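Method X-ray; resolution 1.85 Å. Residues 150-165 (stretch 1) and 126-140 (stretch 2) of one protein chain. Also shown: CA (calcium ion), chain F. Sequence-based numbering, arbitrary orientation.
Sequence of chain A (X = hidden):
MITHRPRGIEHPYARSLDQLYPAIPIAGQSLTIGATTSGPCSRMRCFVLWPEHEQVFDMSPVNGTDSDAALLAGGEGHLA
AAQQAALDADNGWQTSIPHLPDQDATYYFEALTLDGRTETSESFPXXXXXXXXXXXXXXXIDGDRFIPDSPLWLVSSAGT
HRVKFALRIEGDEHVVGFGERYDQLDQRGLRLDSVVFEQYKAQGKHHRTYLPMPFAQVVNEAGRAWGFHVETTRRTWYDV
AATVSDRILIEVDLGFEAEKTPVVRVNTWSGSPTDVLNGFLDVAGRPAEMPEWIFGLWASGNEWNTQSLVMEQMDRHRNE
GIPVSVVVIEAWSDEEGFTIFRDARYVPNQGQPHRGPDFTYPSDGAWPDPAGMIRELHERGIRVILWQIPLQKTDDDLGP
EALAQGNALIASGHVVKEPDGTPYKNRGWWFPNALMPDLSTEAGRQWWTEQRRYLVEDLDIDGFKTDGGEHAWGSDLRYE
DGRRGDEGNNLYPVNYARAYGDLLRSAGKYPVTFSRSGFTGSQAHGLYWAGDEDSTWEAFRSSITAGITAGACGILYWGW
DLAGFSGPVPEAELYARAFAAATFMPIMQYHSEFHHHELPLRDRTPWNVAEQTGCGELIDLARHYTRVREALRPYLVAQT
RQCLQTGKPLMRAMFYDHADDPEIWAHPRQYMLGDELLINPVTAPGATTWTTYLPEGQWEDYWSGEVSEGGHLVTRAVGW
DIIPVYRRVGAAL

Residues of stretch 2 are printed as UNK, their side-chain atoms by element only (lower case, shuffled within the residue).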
# COMPACT_ATOMS: atom_id res chain seq x y z
N SER A 150 -20.12 -0.75 -26.04
CA SER A 150 -18.75 -0.36 -25.71
C SER A 150 -17.71 -1.49 -25.61
O SER A 150 -16.55 -1.25 -25.89
CB SER A 150 -18.75 0.51 -24.44
OG SER A 150 -18.98 -0.26 -23.26
N PRO A 151 -18.10 -2.73 -25.25
CA PRO A 151 -17.04 -3.74 -25.06
C PRO A 151 -16.14 -4.04 -26.27
O PRO A 151 -16.62 -4.32 -27.36
CB PRO A 151 -17.81 -5.00 -24.65
CG PRO A 151 -19.07 -4.50 -24.05
CD PRO A 151 -19.42 -3.27 -24.85
N LEU A 152 -14.84 -3.93 -26.07
CA LEU A 152 -13.83 -4.38 -27.04
C LEU A 152 -12.90 -5.40 -26.38
O LEU A 152 -12.39 -5.16 -25.28
CB LEU A 152 -13.03 -3.19 -27.53
CG LEU A 152 -13.74 -2.20 -28.47
CD1 LEU A 152 -12.88 -0.96 -28.67
CD2 LEU A 152 -14.06 -2.85 -29.79
N TRP A 153 -12.64 -6.51 -27.07
CA TRP A 153 -11.89 -7.66 -26.51
C TRP A 153 -10.58 -7.79 -27.24
O TRP A 153 -10.57 -7.78 -28.48
CB TRP A 153 -12.72 -8.95 -26.64
CG TRP A 153 -14.08 -8.84 -26.01
CD1 TRP A 153 -15.23 -8.38 -26.59
CD2 TRP A 153 -14.42 -9.18 -24.66
NE1 TRP A 153 -16.27 -8.42 -25.68
CE2 TRP A 153 -15.80 -8.91 -24.49
CE3 TRP A 153 -13.70 -9.72 -23.58
CZ2 TRP A 153 -16.47 -9.13 -23.27
CZ3 TRP A 153 -14.35 -9.94 -22.37
CH2 TRP A 153 -15.74 -9.64 -22.23
N LEU A 154 -9.47 -7.86 -26.50
CA LEU A 154 -8.13 -7.93 -27.09
C LEU A 154 -7.81 -9.41 -27.32
O LEU A 154 -7.52 -10.14 -26.38
CB LEU A 154 -7.09 -7.26 -26.19
CG LEU A 154 -5.67 -7.17 -26.79
CD1 LEU A 154 -5.65 -6.37 -28.08
CD2 LEU A 154 -4.69 -6.59 -25.77
N VAL A 155 -7.86 -9.82 -28.59
CA VAL A 155 -7.81 -11.24 -28.95
C VAL A 155 -6.66 -11.59 -29.88
O VAL A 155 -6.31 -10.81 -30.76
CB VAL A 155 -9.12 -11.73 -29.61
CG1 VAL A 155 -10.29 -11.62 -28.63
CG2 VAL A 155 -9.42 -10.99 -30.92
N SER A 156 -6.11 -12.77 -29.68
CA SER A 156 -5.11 -13.35 -30.58
C SER A 156 -5.50 -14.80 -30.85
O SER A 156 -6.51 -15.28 -30.34
CB SER A 156 -3.72 -13.30 -29.95
OG SER A 156 -3.63 -14.19 -28.85
N SER A 157 -4.69 -15.50 -31.63
CA SER A 157 -4.87 -16.93 -31.82
C SER A 157 -4.70 -17.72 -30.52
O SER A 157 -5.22 -18.82 -30.39
CB SER A 157 -3.91 -17.46 -32.89
OG SER A 157 -2.57 -17.23 -32.50
N ALA A 158 -3.95 -17.17 -29.57
CA ALA A 158 -3.78 -17.75 -28.23
C ALA A 158 -5.02 -17.64 -27.34
O ALA A 158 -5.30 -18.54 -26.56
CB ALA A 158 -2.58 -17.12 -27.52
N GLY A 159 -5.78 -16.55 -27.47
CA GLY A 159 -6.98 -16.37 -26.65
C GLY A 159 -7.35 -14.91 -26.48
O GLY A 159 -7.11 -14.11 -27.39
N THR A 160 -7.92 -14.58 -25.32
CA THR A 160 -8.46 -13.25 -25.04
C THR A 160 -7.75 -12.68 -23.82
O THR A 160 -7.79 -13.27 -22.74
CB THR A 160 -9.99 -13.33 -24.80
OG1 THR A 160 -10.58 -14.05 -25.87
CG2 THR A 160 -10.62 -11.94 -24.72
N HIS A 161 -7.07 -11.55 -23.99
CA HIS A 161 -6.11 -11.08 -22.99
C HIS A 161 -6.61 -9.96 -22.10
O HIS A 161 -6.26 -9.91 -20.92
CB HIS A 161 -4.82 -10.64 -23.68
CG HIS A 161 -4.29 -11.67 -24.63
ND1 HIS A 161 -3.65 -12.81 -24.20
CD2 HIS A 161 -4.35 -11.75 -25.98
CE1 HIS A 161 -3.32 -13.54 -25.25
NE2 HIS A 161 -3.74 -12.92 -26.34
N ARG A 162 -7.39 -9.05 -22.68
CA ARG A 162 -7.94 -7.87 -21.96
C ARG A 162 -9.31 -7.52 -22.52
O ARG A 162 -9.69 -7.95 -23.62
CB ARG A 162 -7.01 -6.66 -22.10
CG ARG A 162 -5.65 -6.82 -21.43
CD ARG A 162 -5.07 -5.50 -20.95
NE ARG A 162 -4.77 -4.61 -22.06
CZ ARG A 162 -3.68 -4.66 -22.82
NH1 ARG A 162 -2.74 -5.58 -22.62
NH2 ARG A 162 -3.53 -3.79 -23.80
N VAL A 163 -10.06 -6.71 -21.78
CA VAL A 163 -11.31 -6.17 -22.30
C VAL A 163 -11.38 -4.72 -21.89
O VAL A 163 -10.90 -4.35 -20.83
CB VAL A 163 -12.53 -6.97 -21.78
CG1 VAL A 163 -12.63 -6.94 -20.26
CG2 VAL A 163 -13.83 -6.46 -22.41
N LYS A 164 -11.98 -3.90 -22.74
CA LYS A 164 -12.35 -2.57 -22.28
C LYS A 164 -13.80 -2.26 -22.58
O LYS A 164 -14.40 -2.78 -23.52
CB LYS A 164 -11.41 -1.48 -22.80
CG LYS A 164 -11.35 -1.31 -24.28
CD LYS A 164 -10.05 -0.62 -24.69
CE LYS A 164 -10.03 -0.47 -26.21
NZ LYS A 164 -8.85 0.29 -26.69
N PHE A 165 -14.37 -1.43 -21.72
CA PHE A 165 -15.78 -1.04 -21.83
C PHE A 165 -15.97 0.29 -21.11
O PHE A 165 -15.04 0.80 -20.48
CB PHE A 165 -16.69 -2.15 -21.29
CG PHE A 165 -16.52 -2.44 -19.83
CD1 PHE A 165 -15.58 -3.37 -19.39
CD2 PHE A 165 -17.29 -1.76 -18.89
CE1 PHE A 165 -15.43 -3.63 -18.03
CE2 PHE A 165 -17.14 -2.01 -17.54
CZ PHE A 165 -16.21 -2.95 -17.11
N UNK A 126 5.28 -15.44 -31.33
CA UNK A 126 4.73 -14.12 -31.53
C UNK A 126 3.30 -14.28 -32.07
O UNK A 126 3.11 -14.78 -33.19
c UNK A 126 5.59 -13.33 -32.50
c UNK A 126 5.17 -11.89 -32.83
c UNK A 126 6.16 -11.25 -33.78
c UNK A 126 5.03 -11.06 -31.56
N UNK A 127 2.31 -13.91 -31.26
CA UNK A 127 0.90 -14.02 -31.65
C UNK A 127 0.23 -12.66 -31.43
O UNK A 127 -0.29 -12.40 -30.35
o UNK A 127 0.29 -14.83 -29.46
c UNK A 127 0.16 -15.09 -30.86
c UNK A 127 0.73 -16.46 -31.14
N UNK A 128 0.27 -11.80 -32.45
CA UNK A 128 -0.29 -10.47 -32.31
C UNK A 128 -1.78 -10.47 -32.00
O UNK A 128 -2.52 -11.37 -32.44
c UNK A 128 -0.03 -9.83 -33.68
c UNK A 128 1.10 -10.59 -34.26
c UNK A 128 0.93 -12.00 -33.75
N UNK A 129 -2.19 -9.47 -31.23
CA UNK A 129 -3.55 -9.28 -30.82
C UNK A 129 -4.18 -8.10 -31.57
O UNK A 129 -3.49 -7.25 -32.12
o UNK A 129 -3.25 -10.14 -28.55
c UNK A 129 -3.60 -8.99 -29.31
N UNK A 130 -5.51 -8.10 -31.59
CA UNK A 130 -6.29 -6.98 -32.12
C UNK A 130 -7.55 -6.81 -31.29
O UNK A 130 -7.99 -7.75 -30.61
c UNK A 130 -8.26 -10.35 -34.25
c UNK A 130 -6.62 -7.17 -33.61
n UNK A 130 -9.31 -9.56 -34.35
c UNK A 130 -8.92 -8.27 -34.13
c UNK A 130 -7.59 -8.28 -33.89
n UNK A 130 -7.21 -9.60 -33.98
N UNK A 131 -8.12 -5.62 -31.33
CA UNK A 131 -9.35 -5.31 -30.60
C UNK A 131 -10.56 -5.72 -31.43
O UNK A 131 -10.67 -5.35 -32.59
c UNK A 131 -9.44 -4.28 -26.93
c UNK A 131 -8.51 -3.65 -27.77
c UNK A 131 -9.19 -4.32 -25.55
n UNK A 131 -6.62 -2.53 -28.21
c UNK A 131 -7.35 -3.08 -27.19
c UNK A 131 -7.27 -2.73 -29.39
c UNK A 131 -8.02 -3.74 -25.01
c UNK A 131 -7.10 -3.12 -25.81
c UNK A 131 -9.42 -3.83 -30.22
c UNK A 131 -8.44 -3.42 -29.18
N UNK A 132 -11.45 -6.50 -30.83
CA UNK A 132 -12.63 -7.02 -31.51
C UNK A 132 -13.90 -6.59 -30.78
O UNK A 132 -13.99 -6.72 -29.55
o UNK A 132 -13.75 -9.06 -32.19
c UNK A 132 -12.58 -8.54 -31.58
N UNK A 133 -14.85 -6.09 -31.56
CA UNK A 133 -16.19 -5.76 -31.09
C UNK A 133 -17.15 -6.95 -31.18
O UNK A 133 -18.34 -6.80 -30.89
c UNK A 133 -16.76 -4.59 -31.88
N UNK A 134 -16.65 -8.12 -31.59
CA UNK A 134 -17.48 -9.34 -31.62
C UNK A 134 -17.77 -9.75 -30.18
O UNK A 134 -16.99 -9.42 -29.29
c UNK A 134 -16.27 -10.20 -33.76
c UNK A 134 -17.35 -9.82 -34.74
o UNK A 134 -17.01 -9.06 -35.68
o UNK A 134 -18.52 -10.27 -34.60
c UNK A 134 -16.77 -10.49 -32.35
N UNK A 135 -18.88 -10.46 -29.94
CA UNK A 135 -19.23 -10.87 -28.58
C UNK A 135 -18.39 -12.08 -28.13
O UNK A 135 -18.91 -13.17 -27.91
c UNK A 135 -20.87 -11.70 -30.07
c UNK A 135 -20.73 -11.19 -28.69
c UNK A 135 -19.93 -10.86 -30.90
N UNK A 136 -17.09 -11.84 -27.96
CA UNK A 136 -16.11 -12.87 -27.59
C UNK A 136 -16.35 -13.32 -26.15
O UNK A 136 -16.24 -14.50 -25.83
c UNK A 136 -14.35 -11.91 -29.14
c UNK A 136 -13.64 -13.38 -27.24
c UNK A 136 -14.66 -12.34 -27.70
N UNK A 137 -16.64 -12.34 -25.30
CA UNK A 137 -17.06 -12.59 -23.92
C UNK A 137 -18.29 -11.77 -23.57
O UNK A 137 -18.97 -11.24 -24.44
N UNK A 138 -18.53 -11.62 -22.27
CA UNK A 138 -19.75 -11.05 -21.76
C UNK A 138 -19.41 -10.24 -20.48
O UNK A 138 -18.65 -10.72 -19.64
n UNK A 138 -22.88 -11.04 -21.01
c UNK A 138 -21.87 -11.89 -20.62
n UNK A 138 -23.40 -11.75 -19.05
c UNK A 138 -20.71 -12.22 -21.50
c UNK A 138 -23.78 -10.97 -20.04
c UNK A 138 -22.22 -12.36 -19.39
N UNK A 139 -19.92 -9.02 -20.40
CA UNK A 139 -19.86 -8.23 -19.18
C UNK A 139 -21.16 -8.45 -18.40
O UNK A 139 -22.23 -8.06 -18.87
c UNK A 139 -19.46 -5.96 -18.16
c UNK A 139 -18.55 -6.43 -20.45
c UNK A 139 -19.69 -6.72 -19.46
c UNK A 139 -17.18 -6.84 -19.98
N UNK A 140 -21.06 -9.07 -17.22
CA UNK A 140 -22.21 -9.31 -16.35
C UNK A 140 -22.35 -8.06 -15.47
O UNK A 140 -21.61 -7.90 -14.50
o UNK A 140 -22.93 -11.82 -13.68
c UNK A 140 -21.97 -10.60 -15.53
o UNK A 140 -24.09 -10.17 -14.51
c UNK A 140 -23.08 -10.89 -14.51
CA CA F . -20.05 -5.88 -29.39
O HOH W 1 -2.81 -14.03 -33.17
O HOH W 2 -18.01 -6.76 -28.02
O HOH W 3 -19.24 -8.38 -25.63
O HOH W 4 -19.07 -4.08 -28.42
O HOH W 5 -21.82 -5.02 -28.01
O HOH W 6 -21.40 -7.42 -30.72
O HOH W 7 -20.34 -4.49 -31.29

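Position 126 has four side-chain carbons forked at the second, out of reach of stretch 1; this is L126. At 127 one carbon carries an oxygen and a carbon, the mark of threonine: T127 has its CA-to-CB bond directed toward stretch 1, and its CG2 lies 3.7 Å from S157 OG. Three carbons at 128 close onto the backbone N, so this is P128; its CA-to-CB bond points away from stretch 1, but its O accepts a hydrogen bond from water 1, which in turn accepts one from S157 N, both at 2.8 Å.

Position 129 has one carbon and one oxygen and is S129. Its CB lies 3.5 Å from L154 CD1 and its OG 3.2 Å from H161 CD2, while its CA makes a CA-H...O contact of 3.2 Å with V155 O. At 130 a carbon leads to a five-membered ring of three carbons and two nitrogens, which identifies H130. V155 CG2 sits over one ring face, 3.6 Å from H130 CE1. The backbones form an antiparallel hydrogen-bonded pair: H130 N donates to V155 O at 2.9 Å, and V155 N donates to H130 O at 2.9 Å.

The side chain at 131, fused five- and six-membered rings with eight carbons and one nitrogen, can only be tryptophan. W131 is sandwiched: L154 CB packs over one face, 3.7 Å from W131 CZ3, and K164 lies over the opposite face, its NZ 3.7 Å from W131 CE2 in a cation-pi interaction and its CE above the six-membered ring.

Position 132, one carbon and one oxygen, is S132. It pairs with W153 through S132 N to W153 O and W153 N to S132 O, both 2.8 Å, and its OG accepts a hydrogen bond from the backbone N of position 134 at 3.1 Å. A single carbon makes 133 alanine; A133 CB is 3.8 Å from L152 CD2, and A133 O binds the calcium ion at 2.5 Å. At 134 three carbons end in two oxygens. The chain length gives E134, whose CA-to-CB bond points away while its backbone O approaches W153 CD1 to 3.4 Å. Three carbons at 135 close a ring onto the backbone N, giving P135, whose CA-to-CB bond also points away.

One carbon bearing two others at 136 gives V136, whose CB lies over a face of the W153 indole, 3.9 Å from CG of W153. Position 137 has no side chain: G137 lays its CA over that same face, where an ideal CB would clash with W153 CH2 at 2.7 Å. At 138 one carbon leads to a five-membered ring of three carbons and two nitrogens: H138, whose CA-to-CB bond points away. Four carbons forked at the first, one arm longer, define I139; its CD1 reaches W153 CH2 and F165 CD1, each at 3.9 Å. Two carbons ending in two oxygens make D140, out of reach.

The contact thus combines an antiparallel backbone ladder with two indoles, each packed against the other stretch: W131 is clasped by L154 and K164, whereas W153 is covered by V136 and G137. Water 2 donates to E134 O and P151 O and also coordinates the calcium, which ties both stretches to the metal site.

Stretch 2 (126-140) LTPSHWSAEPVGHID
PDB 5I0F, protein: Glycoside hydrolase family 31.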